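Local coordinates for cysteine desulfurase (Fervidobacterium islandicum, PDB 6A6E) that catalyses the desulfuration of cysteine as a thermostable, pyridoxal-phosphate-dependent SufS enzyme, carrying the sulfur as a persulfide on one of its own cysteines, at the interface of chains A and B. Coordinates in Å, arbitrary orientation; residue numbers count along the deposited sequence, not the author numbering. Chains: chain A/B, Cysteine desulfurase.

Contact 1: the interface of chains A and B. Residues chain A 36, 38, 363, 369-371; chain B 68-69.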
# COMPACT_ATOMS: atom_id res chain seq x y z
N TYR A 36 15.40 -1.95 22.11
CA TYR A 36 14.40 -2.40 21.10
C TYR A 36 14.83 -3.71 20.50
O TYR A 36 15.75 -3.76 19.68
CB TYR A 36 14.18 -1.35 20.02
CG TYR A 36 13.05 -1.69 19.08
CD1 TYR A 36 11.74 -1.43 19.42
CD2 TYR A 36 13.28 -2.34 17.89
CE1 TYR A 36 10.68 -1.80 18.59
CE2 TYR A 36 12.22 -2.63 17.00
CZ TYR A 36 10.94 -2.38 17.37
OH TYR A 36 9.90 -2.67 16.53
N ASP A 38 12.38 -6.01 19.10
CA ASP A 38 11.22 -6.53 18.35
C ASP A 38 11.38 -6.21 16.85
O ASP A 38 10.42 -5.95 16.12
CB ASP A 38 9.96 -5.89 18.85
CG ASP A 38 8.70 -6.64 18.41
OD1 ASP A 38 8.82 -7.87 18.09
OD2 ASP A 38 7.63 -5.99 18.44
N ASP A 363 9.39 -5.09 29.38
CA ASP A 363 9.04 -3.74 28.94
C ASP A 363 8.85 -2.70 30.10
O ASP A 363 9.42 -1.60 30.09
CB ASP A 363 7.74 -3.78 28.07
CG ASP A 363 7.18 -2.38 27.79
OD1 ASP A 363 7.80 -1.53 27.12
OD2 ASP A 363 6.07 -2.12 28.25
N ALA A 369 11.82 -4.12 24.66
CA ALA A 369 10.72 -4.47 23.75
C ALA A 369 10.94 -5.83 23.15
O ALA A 369 11.90 -6.01 22.46
CB ALA A 369 10.60 -3.40 22.64
N THR A 370 10.06 -6.77 23.45
CA THR A 370 10.04 -8.11 22.88
C THR A 370 8.62 -8.44 22.53
O THR A 370 7.70 -7.66 22.80
CB THR A 370 10.50 -9.20 23.88
OG1 THR A 370 9.60 -9.25 24.99
CG2 THR A 370 11.92 -8.90 24.37
N ARG A 371 8.41 -9.60 21.91
CA ARG A 371 7.08 -10.00 21.53
C ARG A 371 6.76 -11.40 22.01
O ARG A 371 7.58 -12.30 21.90
CB ARG A 371 6.98 -9.94 20.00
CG ARG A 371 5.59 -10.17 19.39
CD ARG A 371 5.59 -9.72 17.91
NE ARG A 371 5.59 -8.28 17.82
CZ ARG A 371 4.54 -7.51 17.67
NH1 ARG A 371 3.35 -8.01 17.39
NH2 ARG A 371 4.74 -6.23 17.70
N VAL B 68 2.22 -5.69 23.38
CA VAL B 68 3.37 -6.48 23.88
C VAL B 68 4.49 -5.58 24.43
O VAL B 68 5.35 -6.04 25.18
CB VAL B 68 3.96 -7.39 22.78
CG1 VAL B 68 3.07 -8.61 22.53
CG2 VAL B 68 4.18 -6.60 21.45
N HIS B 69 4.53 -4.31 24.05
CA HIS B 69 5.48 -3.37 24.61
C HIS B 69 5.00 -1.98 24.38
O HIS B 69 3.96 -1.76 23.71
CB HIS B 69 6.91 -3.66 24.10
CG HIS B 69 7.05 -3.67 22.60
ND1 HIS B 69 7.10 -2.51 21.87
CD2 HIS B 69 7.24 -4.69 21.72
CE1 HIS B 69 7.28 -2.82 20.59
NE2 HIS B 69 7.33 -4.13 20.47
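The imidazole of B:His69 has the methyl CB of A:Ala369 over the centre of one face, 3.6 Å from the ring centroid, while its edge meets A:Asp38 OD2 and the backbone O of A:Thr370 in plane. In this SufS-type cysteine desulfurase, a class-V aminotransferase-fold enzyme, B:His69 comes from the loop just ahead of helix 70-90 and reaches into the other subunit. The guanidinium of A:Arg371 presents its edge to the A:Asp38 carboxylate and takes B:Val68 CG2 over one face, toward the rim, 3.8 Å from A:Arg371 NH2. B:His69 NE2 donates to A:Asp38 OD2 at 2.8 Å, nearly straight and within the ring plane, but it reaches the oxygen on its anti side, 33° out of the carboxylate plane. Ring and carboxylate stand almost perpendicular. The syn lone pair of A:Asp38 OD2 serves A:Arg371, whose NH2 lies 3.0 Å and NE 3.1 Å from this oxygen, a side-on salt bridge with both nitrogens on one oxygen. The first torsion of B:His69 (56°) tucks CG between its own backbone N and carbonyl carbon, directing the ring past A:Ala369 toward A:Asp38. The backbone O of A:Thr370 contacts B:His69 CD2 at 3.2 Å. A leucine in place of A:Asp38 would probably leave B:His69 NE2 without its acceptor and the A:Arg371 guanidinium without its counter-charge and less fixed. The carboxylate of A:Asp363, from helix 355-366, packs beside B:His69 CA.

Contact 2: the interface of chains A and B. Residues chain A 268-271; chain B 134, 137, 378-379.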
# COMPACT_ATOMS: atom_id res chain seq x y z
N LYS A 268 -4.21 -0.52 -24.03
CA LYS A 268 -5.48 -0.05 -24.63
C LYS A 268 -6.69 -0.59 -23.90
O LYS A 268 -6.81 -1.78 -23.66
CB LYS A 268 -5.67 -0.47 -26.12
CG LYS A 268 -4.72 0.20 -27.08
CD LYS A 268 -4.73 1.73 -26.94
CE LYS A 268 -3.84 2.43 -27.96
NZ LYS A 268 -2.48 1.84 -28.07
N VAL A 269 -7.65 0.28 -23.66
CA VAL A 269 -8.85 -0.13 -23.04
C VAL A 269 -10.04 0.28 -23.92
O VAL A 269 -10.12 1.43 -24.28
CB VAL A 269 -8.99 0.61 -21.70
CG1 VAL A 269 -10.32 0.26 -21.04
CG2 VAL A 269 -7.78 0.30 -20.83
N THR A 270 -10.98 -0.62 -24.14
CA THR A 270 -12.26 -0.31 -24.78
C THR A 270 -13.30 -0.76 -23.77
O THR A 270 -12.96 -1.30 -22.72
CB THR A 270 -12.51 -1.12 -26.11
OG1 THR A 270 -12.72 -2.48 -25.77
CG2 THR A 270 -11.31 -1.05 -26.99
N PHE A 271 -14.56 -0.53 -24.08
CA PHE A 271 -15.66 -0.98 -23.26
C PHE A 271 -15.69 -2.49 -23.10
O PHE A 271 -16.24 -2.98 -22.09
CB PHE A 271 -16.99 -0.45 -23.83
CG PHE A 271 -17.17 1.04 -23.70
CD1 PHE A 271 -17.13 1.64 -22.47
CD2 PHE A 271 -17.38 1.84 -24.81
CE1 PHE A 271 -17.27 3.02 -22.35
CE2 PHE A 271 -17.57 3.21 -24.70
CZ PHE A 271 -17.50 3.80 -23.47
N HIS B 134 -10.39 4.02 -15.46
CA HIS B 134 -9.91 2.63 -15.57
C HIS B 134 -9.97 1.80 -14.29
O HIS B 134 -10.21 0.57 -14.36
CB HIS B 134 -8.48 2.57 -16.19
CG HIS B 134 -8.44 3.04 -17.62
ND1 HIS B 134 -7.27 3.46 -18.22
CD2 HIS B 134 -9.44 3.26 -18.51
CE1 HIS B 134 -7.55 3.84 -19.47
NE2 HIS B 134 -8.85 3.73 -19.67
N LEU B 137 -13.41 0.29 -14.18
CA LEU B 137 -13.82 -0.20 -15.51
C LEU B 137 -13.00 -1.43 -15.80
O LEU B 137 -13.58 -2.49 -16.06
CB LEU B 137 -13.67 0.89 -16.57
CG LEU B 137 -14.25 0.57 -17.94
CD1 LEU B 137 -14.74 1.86 -18.65
CD2 LEU B 137 -13.16 -0.10 -18.75
N GLN B 378 -9.96 5.97 -21.43
CA GLN B 378 -9.85 5.82 -22.89
C GLN B 378 -11.22 5.62 -23.58
O GLN B 378 -11.49 6.24 -24.56
CB GLN B 378 -8.87 4.73 -23.29
CG GLN B 378 -7.40 5.03 -23.11
CD GLN B 378 -6.51 3.83 -23.53
OE1 GLN B 378 -6.86 3.10 -24.46
NE2 GLN B 378 -5.33 3.66 -22.88
N PRO B 379 -12.12 4.83 -23.01
CA PRO B 379 -13.46 4.72 -23.65
C PRO B 379 -14.22 6.05 -23.66
O PRO B 379 -14.87 6.39 -24.67
CB PRO B 379 -14.16 3.69 -22.77
CG PRO B 379 -13.06 2.88 -22.24
CD PRO B 379 -11.95 3.84 -21.94
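A:Val269, B:Pro379 and B:Gln378 carry this part of the cysteine desulfurase dimer, where short strand 268-269 of one subunit lies against the start of helix 378-387 in the other, two residues beyond the persulfide-bearing B:Cys376. The two methyls of A:Val269 divide the work. CG1, opposite its backbone N across the CA–CB bond (176°), reaches B:Leu137 CD2 at 3.7 Å and also nears the B:Pro379 ring. CG2 points to B:His134 instead and lies over that imidazole face, toward the rim, 3.9 Å from the centroid. B:Gln378 extends its chain obliquely toward the strand, and its amide oxygen OE1 accepts a hydrogen bond from the backbone N of A:Val269 at 3.0 Å. This bond is nearly straight at the hydrogen, yet the donor stands 57° above the carbonyl plane of the amide. The same glutamine donates from its backbone N to B:His134 NE2 at 3.1 Å, tilted from the ring plane, tying the helix start to the ring that receives the valine methyl. B:Pro379 sets its CB over one face of the A:Phe271 ring, 3.5 Å from the centroid and displaced toward the rim. Meanwhile A:Lys268 bends its chain to bring CD to 3.5 Å from B:Gln378 OE1.

Contact 3: the interface of chains A and B. Residues chain A 130, 137, 153, 379, 383; chain B 269-271.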
# COMPACT_ATOMS: atom_id res chain seq x y z
N GLN A 130 6.50 -26.32 6.98
CA GLN A 130 5.75 -26.25 8.21
C GLN A 130 6.04 -24.99 9.03
O GLN A 130 5.28 -24.66 9.94
CB GLN A 130 5.99 -27.50 9.09
CG GLN A 130 5.16 -28.67 8.67
CD GLN A 130 5.22 -29.91 9.60
OE1 GLN A 130 6.17 -30.15 10.32
NE2 GLN A 130 4.14 -30.70 9.54
N LEU A 137 1.27 -19.03 3.91
CA LEU A 137 0.58 -20.24 4.29
C LEU A 137 -0.91 -20.07 4.02
O LEU A 137 -1.48 -20.78 3.19
CB LEU A 137 0.92 -20.70 5.71
CG LEU A 137 0.35 -22.07 6.15
CD1 LEU A 137 1.24 -22.72 7.18
CD2 LEU A 137 -1.04 -21.95 6.71
N TYR A 153 3.57 -30.12 2.63
CA TYR A 153 4.56 -29.46 3.49
C TYR A 153 5.87 -30.20 3.59
O TYR A 153 5.87 -31.41 3.68
CB TYR A 153 4.01 -29.36 4.90
CG TYR A 153 2.84 -28.43 5.01
CD1 TYR A 153 1.55 -28.85 4.70
CD2 TYR A 153 3.02 -27.13 5.45
CE1 TYR A 153 0.46 -27.99 4.81
CE2 TYR A 153 1.95 -26.28 5.58
CZ TYR A 153 0.68 -26.70 5.26
OH TYR A 153 -0.40 -25.82 5.42
N PRO A 379 0.46 -22.90 13.10
CA PRO A 379 0.76 -24.30 12.96
C PRO A 379 2.18 -24.68 13.47
O PRO A 379 2.35 -25.78 14.04
CB PRO A 379 0.55 -24.56 11.44
CG PRO A 379 -0.30 -23.41 10.97
CD PRO A 379 0.17 -22.27 11.80
N VAL A 383 3.95 -28.00 16.22
CA VAL A 383 5.21 -28.69 16.07
C VAL A 383 6.13 -28.46 17.26
O VAL A 383 6.74 -29.40 17.74
CB VAL A 383 5.92 -28.27 14.73
CG1 VAL A 383 7.30 -28.89 14.58
CG2 VAL A 383 5.01 -28.59 13.54
N VAL B 269 -5.49 -20.62 12.58
CA VAL B 269 -4.89 -21.23 11.40
C VAL B 269 -4.40 -22.66 11.71
O VAL B 269 -3.68 -22.85 12.62
CB VAL B 269 -3.67 -20.38 10.90
CG1 VAL B 269 -3.01 -21.06 9.73
CG2 VAL B 269 -4.15 -18.97 10.52
N THR B 270 -4.77 -23.65 10.89
CA THR B 270 -4.10 -24.96 10.94
C THR B 270 -3.43 -25.21 9.59
O THR B 270 -3.61 -24.44 8.63
CB THR B 270 -5.08 -26.13 11.16
OG1 THR B 270 -5.88 -26.31 10.01
CG2 THR B 270 -5.93 -25.95 12.40
N PHE B 271 -2.70 -26.32 9.47
CA PHE B 271 -2.13 -26.72 8.17
C PHE B 271 -3.18 -26.93 7.09
O PHE B 271 -2.87 -26.83 5.90
CB PHE B 271 -1.24 -27.98 8.34
CG PHE B 271 0.04 -27.73 9.09
CD1 PHE B 271 0.90 -26.74 8.72
CD2 PHE B 271 0.39 -28.53 10.18
CE1 PHE B 271 2.07 -26.55 9.40
CE2 PHE B 271 1.54 -28.34 10.86
CZ PHE B 271 2.39 -27.37 10.48
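Beyond short strand 268-269, a loop of chain B inserts B:Phe271 into a pocket of chain A formed by strand 150-154, the start of helix 378-387 and the loop at A:Gln130. The phenyl ring is wedged between unlike walls. A:Pro379 CB lies over one face, offset toward the rim. The A:Gln130 side chain runs along the opposite face near the rim, CG 3.6 Å from B:Phe271 CZ and NE2 3.7 Å from B:Phe271 CE2, its amide almost parallel to the ring; the backbone O of A:Gln130 sits at the ring edge, in plane. B:Phe271 turns its CD1 edge toward one face of the A:Tyr153 ring, offset to the rim, with the planes 63° apart and B:Phe271 CD1 3.3 Å from A:Tyr153 CE2. The phenol OH of A:Tyr153 donates to the backbone O of B:Phe271 at 2.7 Å, in the carbonyl plane and on a lone pair. One tyrosine thus holds both main chain and side chain of the intruding residue. A first torsion of -70° directs the phenyl inward, B:Phe271 CZ coming to 4.2 Å from A:Val383 CG2. By seating this aromatic plug, the pocket clamps the loop of one subunit onto the other and probably steadies the segment that follows the persulfide cysteine A:Cys376.

Contacts 2 and 3 are largely two-fold counterparts, showing different parts of the same joint about 43 Å apart between their C-alpha centres, and each pairs the 269-271 segment of one subunit with the start of helix 378-387 in the other. Contact 1 lies about 25 Å from contact 3 and 50 Å from contact 2, and reverses the direction of insertion relative to contact 2: there chain B reaches into chain A. In chain A, contacts 1 and 3 use segments on either side of A:Cys376, namely 369-371 and the helix start. Partner loops may thus help to brace the approach to the sulfur-carrying cysteine from both ends, which suggests that dimerisation supports the active sites.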